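Local coordinates for protein tRNA (guanine(9)-N1)-methyltransferase (Schizosaccharomyces pombe, PDB 4JWH) that methylates N1 of guanosine at position 9 of cytoplasmic tRNA, using S-adenosyl-L-methionine as the methyl donor, at residues Y220-L223 with C224-A228. Sequence-based numbering, arbitrary orientation.
Sequences YKNL and CQNKA. With SAH (S-adenosyl-L-homocysteine), chain C.
C224 meets L223 and the bound S-adenosylhomocysteine where a loop winds up into a helix, a worked example of how a helix start can grip a carboxylate. Its backbone N donates an almost straight hydrogen bond (171°) to OXT of the ligand, 3.1 Å away, while CB of L223 lies 3.5 Å from the same OXT. With SG anti to the carbonyl carbon (chi1 -66°), the C224 thiol turns to the ligand, SG standing 3.3 Å from its carboxylate O. Just ahead, O of Y220 in the type II turn Y220–L223 accepts a hydrogen bond of 2.7 Å from the ligand's amino N; D216 and N218 also bond to the ligand. The Q225 side chain crosses that of N222 at a slant, CG 3.9 Å from OD1, with the two amide planes perpendicular; its own OE1 bonds to T235. N226 closes the first helical turn, its backbone N bonding to O of N222 at 2.7 Å, and its amide folds back over the N-cap residue, ND2 3.6 Å from CB of N222. K227 repeats the bond one residue on, N to O of L223 at 3.1 Å, whereas its extended side chain carries NZ off to a salt bridge with D109. The helix amino end and the partial positive charge expected there probably add to the hold on the carboxylate. A tight turn running directly into helix 223-231 thus lines part of the amino acid end of the cofactor pocket in this SPOUT-clan methyltransferase of the TRM10 family.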
loop_
_atom_site.group_PDB
_atom_site.type_symbol
_atom_site.label_atom_id
_atom_site.label_comp_id
_atom_site.label_asym_id
_atom_site.label_seq_id
_atom_site.Cartn_x
_atom_site.Cartn_y
_atom_site.Cartn_z
ATOM N N TYR A 220 1.206 -15.170 8.235
ATOM C CA TYR A 220 -0.235 -15.225 8.044
ATOM C C TYR A 220 -0.642 -15.411 6.591
ATOM O O TYR A 220 -1.182 -14.509 5.975
ATOM C CB TYR A 220 -0.927 -14.003 8.658
ATOM C CG TYR A 220 -0.584 -13.798 10.095
ATOM C CD1 TYR A 220 -0.986 -14.712 11.074
ATOM C CD2 TYR A 220 0.147 -12.689 10.489
ATOM C CE1 TYR A 220 -0.657 -14.514 12.430
ATOM C CE2 TYR A 220 0.499 -12.488 11.822
ATOM C CZ TYR A 220 0.091 -13.401 12.786
ATOM O OH TYR A 220 0.433 -13.166 14.099
ATOM N N LYS A 221 -0.407 -16.617 6.063
ATOM C CA LYS A 221 -0.707 -16.929 4.659
ATOM C C LYS A 221 -2.180 -16.752 4.442
ATOM O O LYS A 221 -2.966 -17.104 5.300
ATOM C CB LYS A 221 -0.325 -18.381 4.320
ATOM C CG LYS A 221 1.090 -18.792 4.683
ATOM C CD LYS A 221 1.358 -20.261 4.243
ATOM C CE LYS A 221 2.854 -20.587 4.145
ATOM N NZ LYS A 221 3.113 -21.959 3.530
ATOM N N ASN A 222 -2.562 -16.207 3.296
ATOM C CA ASN A 222 -3.965 -16.036 2.943
ATOM C C ASN A 222 -4.734 -15.033 3.760
ATOM O O ASN A 222 -5.921 -14.866 3.545
ATOM C CB ASN A 222 -4.707 -17.358 2.969
ATOM C CG ASN A 222 -4.579 -18.082 1.679
ATOM O OD1 ASN A 222 -5.285 -17.766 0.713
ATOM N ND2 ASN A 222 -3.635 -19.026 1.618
ATOM N N LEU A 223 -4.058 -14.348 4.673
ATOM C CA LEU A 223 -4.775 -13.423 5.558
ATOM C C LEU A 223 -5.568 -12.404 4.733
ATOM O O LEU A 223 -6.818 -12.286 4.838
ATOM C CB LEU A 223 -3.788 -12.730 6.501
ATOM C CG LEU A 223 -4.298 -11.617 7.433
ATOM C CD1 LEU A 223 -4.954 -12.181 8.681
ATOM C CD2 LEU A 223 -3.147 -10.705 7.805
ATOM N N CYS A 224 -4.852 -11.653 3.912
ATOM C CA CYS A 224 -5.519 -10.562 3.179
ATOM C C CYS A 224 -6.444 -11.114 2.115
ATOM O O CYS A 224 -7.564 -10.617 1.916
ATOM C CB CYS A 224 -4.501 -9.540 2.643
ATOM S SG CYS A 224 -3.710 -8.696 4.047
ATOM N N GLN A 225 -6.001 -12.195 1.467
ATOM C CA GLN A 225 -6.854 -12.844 0.500
ATOM C C GLN A 225 -8.181 -13.232 1.159
ATOM O O GLN A 225 -9.238 -13.042 0.566
ATOM C CB GLN A 225 -6.150 -14.054 -0.152
ATOM C CG GLN A 225 -7.017 -14.854 -1.171
ATOM C CD GLN A 225 -7.354 -14.078 -2.461
ATOM O OE1 GLN A 225 -6.593 -13.236 -2.913
ATOM N NE2 GLN A 225 -8.499 -14.385 -3.053
ATOM N N ASN A 226 -8.128 -13.755 2.384
ATOM C CA ASN A 226 -9.348 -14.257 3.045
ATOM C C ASN A 226 -10.295 -13.147 3.417
ATOM O O ASN A 226 -11.505 -13.266 3.314
ATOM C CB ASN A 226 -8.988 -15.038 4.318
ATOM C CG ASN A 226 -8.521 -16.460 4.011
ATOM O OD1 ASN A 226 -8.847 -17.000 2.969
ATOM N ND2 ASN A 226 -7.702 -17.033 4.893
ATOM N N LYS A 227 -9.713 -12.063 3.884
ATOM C CA LYS A 227 -10.449 -10.915 4.342
ATOM C C LYS A 227 -11.244 -10.308 3.183
ATOM O O LYS A 227 -12.439 -10.083 3.300
ATOM C CB LYS A 227 -9.475 -9.887 4.931
ATOM C CG LYS A 227 -10.182 -8.583 5.337
ATOM C CD LYS A 227 -9.265 -7.630 6.014
ATOM C CE LYS A 227 -10.053 -6.391 6.418
ATOM N NZ LYS A 227 -9.178 -5.533 7.242
ATOM N N ALA A 228 -10.575 -10.089 2.054
ATOM C CA ALA A 228 -11.209 -9.458 0.895
ATOM C C ALA A 228 -12.267 -10.368 0.260
ATOM O O ALA A 228 -13.333 -9.876 -0.129
ATOM C CB ALA A 228 -10.162 -9.017 -0.153
HETATM N N SAH C . 0.498 -12.612 5.012
HETATM C CA SAH C . 0.221 -11.204 4.773
HETATM C CB SAH C . 1.599 -10.518 4.579
HETATM C CG SAH C . 1.557 -9.509 3.509
HETATM S SD SAH C . 2.852 -8.411 3.083
HETATM C C SAH C . -0.888 -11.130 3.732
HETATM O O SAH C . -1.033 -10.282 2.903
HETATM O OXT SAH C . -1.755 -11.951 3.752
HETATM C "C5'" SAH C . 2.038 -6.869 3.190
HETATM C "C4'" SAH C . 1.157 -6.439 2.023
HETATM O "O4'" SAH C . 1.879 -6.180 0.859
HETATM C "C3'" SAH C . 0.037 -7.397 1.598
HETATM O "O3'" SAH C . -1.091 -7.311 2.420
HETATM C "C2'" SAH C . -0.238 -7.015 0.185
HETATM O "O2'" SAH C . -1.155 -5.970 0.191
HETATM C "C1'" SAH C . 1.130 -6.565 -0.256
HETATM N N9 SAH C . 1.835 -7.559 -1.083
HETATM C C8 SAH C . 2.964 -8.142 -0.796
HETATM N N7 SAH C . 3.383 -8.923 -1.757
HETATM C C5 SAH C . 2.517 -8.819 -2.717
HETATM C C6 SAH C . 2.336 -9.383 -4.055
HETATM N N6 SAH C . 3.205 -10.234 -4.538
HETATM N N1 SAH C . 1.282 -9.017 -4.742
HETATM C C2 SAH C . 0.402 -8.158 -4.259
HETATM N N3 SAH C . 0.485 -7.624 -3.067
HETATM C C4 SAH C . 1.503 -7.901 -2.262
#